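Local coordinates for protein interferon (Danio rerio, PDB 3PIV) that is a secreted helical cytokine of the type I interferon family that probably signals antiviral defence by binding cytokine receptors, at residues Ser37-Tyr40 / Thr41-Asp44; Ser46-Glu49 / Asp50-Phe54; Glu138-Arg141 / Arg142-Ser146. One frame throughout, in Å; residues are numbered along the deposited sequence.

Interaction 1 of 3, residues Ser37-Tyr40 / Thr41-Asp44; sequences SRLY and TLMD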
# COMPACT_ATOMS: atom_id res chain seq x y z
N SER A 37 10.88 2.30 5.96
CA SER A 37 11.76 1.14 5.75
C SER A 37 12.12 0.44 7.06
O SER A 37 12.25 -0.78 7.12
CB SER A 37 13.03 1.57 5.02
OG SER A 37 13.40 2.87 5.44
N ARG A 38 12.30 1.23 8.10
CA ARG A 38 12.43 0.73 9.46
C ARG A 38 11.35 -0.31 9.76
O ARG A 38 11.62 -1.44 10.17
CB ARG A 38 12.24 1.94 10.37
CG ARG A 38 12.21 3.25 9.54
CD ARG A 38 11.00 4.14 9.83
NE ARG A 38 9.81 3.40 10.26
CZ ARG A 38 8.73 4.01 10.77
NH1 ARG A 38 8.73 5.34 10.87
NH2 ARG A 38 7.66 3.31 11.17
N LEU A 39 10.10 0.08 9.52
CA LEU A 39 8.95 -0.78 9.78
C LEU A 39 8.99 -2.04 8.93
O LEU A 39 8.75 -3.15 9.42
CB LEU A 39 7.67 0.00 9.48
CG LEU A 39 6.37 -0.29 10.22
CD1 LEU A 39 5.23 -0.23 9.22
CD2 LEU A 39 6.41 -1.61 10.97
N TYR A 40 9.29 -1.89 7.64
CA TYR A 40 9.28 -3.03 6.74
C TYR A 40 10.35 -4.04 7.13
O TYR A 40 10.14 -5.25 7.02
CB TYR A 40 9.45 -2.58 5.28
CG TYR A 40 8.15 -2.28 4.61
CD1 TYR A 40 7.43 -3.29 3.97
CD2 TYR A 40 7.60 -1.01 4.65
CE1 TYR A 40 6.21 -3.02 3.37
CE2 TYR A 40 6.38 -0.74 4.05
CZ TYR A 40 5.70 -1.74 3.41
OH TYR A 40 4.50 -1.48 2.82
N THR A 41 11.51 -3.53 7.57
CA THR A 41 12.59 -4.40 8.06
C THR A 41 12.05 -5.27 9.19
O THR A 41 12.19 -6.49 9.15
CB THR A 41 13.82 -3.58 8.55
OG1 THR A 41 14.47 -2.95 7.43
CG2 THR A 41 14.83 -4.48 9.25
N LEU A 42 11.41 -4.62 10.17
CA LEU A 42 10.75 -5.33 11.27
C LEU A 42 9.75 -6.37 10.76
O LEU A 42 9.74 -7.51 11.22
CB LEU A 42 10.06 -4.33 12.19
CG LEU A 42 9.04 -4.81 13.23
CD1 LEU A 42 9.71 -5.54 14.38
CD2 LEU A 42 8.23 -3.64 13.76
N MET A 43 8.91 -5.99 9.80
CA MET A 43 7.91 -6.92 9.27
C MET A 43 8.57 -8.08 8.51
O MET A 43 8.06 -9.21 8.50
CB MET A 43 6.89 -6.18 8.40
CG MET A 43 6.05 -5.13 9.14
SD MET A 43 5.39 -5.65 10.74
CE MET A 43 4.73 -7.26 10.31
N ASP A 44 9.70 -7.80 7.89
CA ASP A 44 10.42 -8.83 7.16
C ASP A 44 10.71 -10.06 8.04
O ASP A 44 10.72 -11.20 7.55
CB ASP A 44 11.73 -8.28 6.58
CG ASP A 44 11.52 -7.39 5.36
OD1 ASP A 44 10.52 -7.58 4.62
OD2 ASP A 44 12.35 -6.49 5.12
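The first torsion of Thr41 (chi1 -69°) sets OG1 beside the residue's own backbone N and turns the hydroxyl back toward Ser37, while at Asp44 a similar rotation (chi1 -75°) folds the carboxylate back beside the carbonyl of Tyr40. The two polar side chains fare differently. Thr41 OG1 donates to Ser37 O at 3.1 Å, from above the carbonyl plane, and Thr41 N reaches the same oxygen at 2.9 Å from the opposite face, so that one carbonyl is gripped twice by a single residue. At Asp44 the bond to Tyr40 O comes from the backbone N, at 2.7 Å; the carboxylate lies alongside that oxygen as a fellow acceptor, with Asp44 CG 3.0 Å from Tyr40 O, and OD2 is salt-bridged to Arg150. These pairs belong to the short helix 37-44, which lies in the connection between helices 10-23 and 48-66 of the interferon bundle, a helix of about two turns in which a threonine hydroxyl doubles one of the backbone bonds. On its apolar side Leu39 CD2 is the common point of touch: Leu42 CD2 meets it at 3.9 Å, the two leucines passing at a slant, and Met43 CG meets it at 4.0 Å, the methionine running beside the leucine in the same direction before it bends away at chi2 and chi3. Leu39 and Met43 pack against Tyr112 of helix 111-129 and Phe54 of helix 48-66, and Leu42 against Arg115. Tyr40, in contrast, faces helix 134-158: its OH is hydrogen-bonded to His147 ND1, and its ring packs edge-to-face with Phe54 and nearly parallel to Phe35.

Interaction 2 of 3, residues Ser46-Glu49 / Asp50-Phe54; sequences SKVE and DQVKF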
# COMPACT_ATOMS: atom_id res chain seq x y z
N SER A 46 9.07 -10.63 11.18
CA SER A 46 7.95 -10.91 12.07
C SER A 46 7.34 -12.25 11.72
O SER A 46 7.60 -12.77 10.64
CB SER A 46 6.89 -9.82 11.94
OG SER A 46 7.39 -8.57 12.37
N LYS A 47 6.52 -12.79 12.62
CA LYS A 47 5.82 -14.05 12.37
C LYS A 47 4.82 -13.89 11.23
O LYS A 47 4.43 -12.77 10.90
CB LYS A 47 5.08 -14.50 13.64
CG LYS A 47 6.00 -14.60 14.85
CD LYS A 47 5.27 -15.16 16.07
CE LYS A 47 6.26 -15.56 17.16
NZ LYS A 47 7.15 -14.44 17.56
N VAL A 48 4.41 -15.01 10.64
CA VAL A 48 3.55 -14.99 9.47
C VAL A 48 2.18 -14.33 9.74
O VAL A 48 1.71 -13.54 8.93
CB VAL A 48 3.38 -16.39 8.85
CG1 VAL A 48 3.13 -17.41 9.93
CG2 VAL A 48 2.24 -16.41 7.83
N GLU A 49 1.57 -14.64 10.87
CA GLU A 49 0.28 -14.06 11.21
C GLU A 49 0.35 -12.54 11.18
O GLU A 49 -0.57 -11.87 10.70
CB GLU A 49 -0.21 -14.54 12.57
CG GLU A 49 -0.49 -16.03 12.64
CD GLU A 49 -1.53 -16.39 13.69
OE1 GLU A 49 -1.94 -15.49 14.47
OE2 GLU A 49 -1.95 -17.57 13.74
N ASP A 50 1.45 -12.02 11.70
CA ASP A 50 1.66 -10.58 11.76
C ASP A 50 1.93 -10.02 10.37
O ASP A 50 1.50 -8.91 10.04
CB ASP A 50 2.81 -10.25 12.70
CG ASP A 50 2.46 -10.54 14.14
OD1 ASP A 50 1.38 -10.09 14.57
OD2 ASP A 50 3.25 -11.22 14.82
N GLN A 51 2.63 -10.79 9.55
CA GLN A 51 2.92 -10.33 8.20
C GLN A 51 1.64 -10.14 7.39
O GLN A 51 1.48 -9.13 6.70
CB GLN A 51 3.89 -11.30 7.50
CG GLN A 51 5.30 -11.25 8.11
CD GLN A 51 6.24 -12.30 7.53
OE1 GLN A 51 5.85 -13.45 7.32
NE2 GLN A 51 7.48 -11.89 7.27
N VAL A 52 0.74 -11.11 7.46
CA VAL A 52 -0.52 -11.07 6.74
C VAL A 52 -1.43 -9.95 7.24
O VAL A 52 -2.06 -9.26 6.44
CB VAL A 52 -1.26 -12.40 6.85
CG1 VAL A 52 -2.64 -12.31 6.19
CG2 VAL A 52 -0.42 -13.53 6.22
N LYS A 53 -1.51 -9.78 8.55
CA LYS A 53 -2.29 -8.70 9.13
C LYS A 53 -1.75 -7.38 8.62
O LYS A 53 -2.52 -6.48 8.30
CB LYS A 53 -2.21 -8.71 10.65
CG LYS A 53 -2.88 -9.89 11.32
CD LYS A 53 -2.96 -9.64 12.81
CE LYS A 53 -3.25 -10.90 13.59
NZ LYS A 53 -3.81 -10.56 14.94
N PHE A 54 -0.43 -7.28 8.57
CA PHE A 54 0.28 -6.11 8.06
C PHE A 54 0.02 -5.87 6.57
O PHE A 54 -0.05 -4.72 6.12
CB PHE A 54 1.79 -6.24 8.27
CG PHE A 54 2.58 -5.06 7.75
CD1 PHE A 54 2.67 -3.90 8.49
CD2 PHE A 54 3.19 -5.11 6.50
CE1 PHE A 54 3.38 -2.79 8.02
CE2 PHE A 54 3.91 -4.00 6.01
CZ PHE A 54 4.01 -2.85 6.77
O HOH W 1 5.82 -10.99 14.94
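This contact is the beginning of a helix, where residues 46-47 of the incoming loop give way to the first turns of helix 48-66, one of the long helices of the interferon bundle. Lys47 occupies the N-cap, and its side chain offers no acceptor of the usual capping kind. Only the reciprocal link, from the N-cap amide to the residue three on, is present, and it runs through water: one ordered molecule accepts from Lys47 N at 3.0 Å and donates to Asp50 OD2 at 2.6 Å. The first torsion of Asp50 (chi1 -69°) lays the carboxylate beside its own backbone N, on the side of the helix start; its other oxygen, OD1, is held by Tyr112 OH, so both carboxylate oxygens have a partner. A negative charge here would be expected to suit the positive end of the helix dipole. Gln51 folds back in the same sense. Its CG sits against Lys47 O, and its amide carbon CD comes to rest 3.4 Å from Ser46 O, while OE1 reaches Val48 CA at 3.5 Å. The amide thus lies against the loop backbone, with NE2 bonded to Met43 O in the preceding helix. Ser46 looks to that helix too, through OG and Leu42 O. Further along, Val48 and Val52 touch by their CG2 methyls at 4.2 Å. Val52 faces inward, against Leu96 and Val100 of helix 79-101. Regular backbone bonding starts with Gln51 N to Lys47 O and runs on through Val52 and Lys53. The Lys53 side chain is extended beyond CG, and the methylene itself is the tight spot, with Lys53 CG 3.1 Å from Glu49 O.

Interaction 3 of 3, residues Glu138-Arg141 / Arg142-Ser146; sequences EQIR and RVVKS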
# COMPACT_ATOMS: atom_id res chain seq x y z
N GLU A 138 2.55 12.94 -7.20
CA GLU A 138 3.63 12.14 -7.75
C GLU A 138 4.55 11.59 -6.66
O GLU A 138 5.09 10.49 -6.80
CB GLU A 138 4.41 12.92 -8.80
CG GLU A 138 3.61 13.18 -10.06
CD GLU A 138 3.32 11.90 -10.85
OE1 GLU A 138 3.92 10.84 -10.54
OE2 GLU A 138 2.50 11.95 -11.79
N GLN A 139 4.70 12.33 -5.57
CA GLN A 139 5.41 11.78 -4.42
C GLN A 139 4.62 10.60 -3.86
O GLN A 139 5.19 9.54 -3.62
CB GLN A 139 5.62 12.83 -3.34
CG GLN A 139 6.72 13.80 -3.69
CD GLN A 139 8.02 13.08 -4.00
OE1 GLN A 139 8.64 12.50 -3.10
NE2 GLN A 139 8.45 13.12 -5.26
N ILE A 140 3.32 10.78 -3.65
CA ILE A 140 2.51 9.69 -3.13
C ILE A 140 2.62 8.45 -4.03
O ILE A 140 2.83 7.34 -3.55
CB ILE A 140 1.02 10.10 -2.92
CG1 ILE A 140 0.81 10.69 -1.53
CG2 ILE A 140 0.09 8.90 -3.08
CD1 ILE A 140 1.85 11.68 -1.08
N ARG A 141 2.51 8.66 -5.33
CA ARG A 141 2.64 7.58 -6.30
C ARG A 141 4.01 6.88 -6.21
O ARG A 141 4.11 5.65 -6.20
CB ARG A 141 2.39 8.14 -7.69
CG ARG A 141 2.51 7.15 -8.80
CD ARG A 141 2.01 7.75 -10.08
NE ARG A 141 2.26 6.90 -11.23
CZ ARG A 141 3.04 7.23 -12.25
NH1 ARG A 141 3.65 8.40 -12.26
NH2 ARG A 141 3.20 6.38 -13.26
N ARG A 142 5.08 7.67 -6.13
CA ARG A 142 6.41 7.07 -6.00
C ARG A 142 6.50 6.28 -4.68
O ARG A 142 7.04 5.17 -4.67
CB ARG A 142 7.51 8.12 -6.07
CG ARG A 142 8.95 7.55 -5.88
CD ARG A 142 9.25 6.43 -6.87
NE ARG A 142 10.54 5.77 -6.64
CZ ARG A 142 10.74 4.79 -5.76
NH1 ARG A 142 9.73 4.35 -5.01
NH2 ARG A 142 11.95 4.25 -5.62
N VAL A 143 5.94 6.82 -3.60
CA VAL A 143 5.95 6.15 -2.30
C VAL A 143 5.20 4.82 -2.33
O VAL A 143 5.68 3.82 -1.82
CB VAL A 143 5.36 7.05 -1.17
CG1 VAL A 143 4.96 6.21 0.05
CG2 VAL A 143 6.36 8.13 -0.76
N VAL A 144 4.02 4.81 -2.97
CA VAL A 144 3.22 3.59 -3.08
C VAL A 144 3.97 2.50 -3.86
O VAL A 144 3.87 1.32 -3.53
CB VAL A 144 1.87 3.88 -3.77
CG1 VAL A 144 1.18 2.59 -4.19
CG2 VAL A 144 0.98 4.68 -2.83
N LYS A 145 4.71 2.92 -4.88
CA LYS A 145 5.60 1.99 -5.59
C LYS A 145 6.53 1.30 -4.60
O LYS A 145 6.69 0.08 -4.64
CB LYS A 145 6.42 2.71 -6.66
CG LYS A 145 7.36 1.77 -7.44
CD LYS A 145 8.24 2.53 -8.43
CE LYS A 145 8.99 1.59 -9.36
NZ LYS A 145 9.75 2.35 -10.39
N SER A 146 7.14 2.07 -3.71
CA SER A 146 8.02 1.48 -2.70
C SER A 146 7.30 0.51 -1.75
O SER A 146 7.87 -0.50 -1.36
CB SER A 146 8.78 2.55 -1.93
OG SER A 146 9.92 2.95 -2.66
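Backbone bonds join Glu138 to Arg142, Gln139 to Val143, Ile140 to Val144 and Arg141 to Lys145, each reaching four residues along helix 134-158. They are even in quality. Val143 N to Gln139 O, at 2.8 Å, is the shortest. Lys145 N to Arg141 O, at 3.1 Å, is the longest. This regular scaffold, within one of the long helices of the interferon bundle, shows how a helix sorts its side chains by face.

The apolar contacts gather on one face. Val144 CG2 rests 3.3 Å from Ile140 O and 4.3 Å from Ile140 CG2, and Val143 CG2 is similarly set against Gln139 O. These side chains face the bundle: Ile140 meets Leu123 and Leu127, Val143 also meets Leu123, and Val144 meets Ile62 of helix 48-66.

Charged and polar groups pair along the helix elsewhere. Arg141 NH1 forms a salt bridge with Glu138 OE1 at 3.0 Å; the oxygen offers its syn lone pair and lies in the guanidinium plane. A first torsion of 179° sends the arginine straight out, extended as far as NE, and its NH2 is received by the carbonyls of Leu21 and Gly26, while Tyr28 adds a cation-pi contact. Glu138 OE2 in turn accepts a hydrogen bond from Trp77 NE1. The next residue, Arg142, is bent at chi2 (55°), which helps bring NH1 to Ser146 OG, one turn along, at 2.7 Å, while Lys145 CD lies 4.0 Å above the guanidinium plane of Arg142, displaced toward its rim.

The chemistry implies that the charge of the buried Arg141 is probably compensated by the Glu138 carboxylate, the carbonyls of Leu21 and Gly26 and the ring of Tyr28, and Trp77 helps hold that carboxylate in position.

Overall arrangement
Interactions 1 and 2 are neighbours in sequence and in space, their centres about 11 Å apart, and they touch directly: Leu39 CD1 and Phe54 CE1 lie 3.4 Å apart, so helices 37-44 and 48-66 are fastened across the bend between them. Interaction 3 stands apart, with its centre about 18 Å from that of interaction 1 and about 23 Å from that of interaction 2, on the other side of the chain's centre from the latter. Helix 134-158, which carries it, nevertheless runs on to meet both. A bound nickel ion lies about 13 Å from the side chain of Tyr40 and about 12 Å from that of Val144.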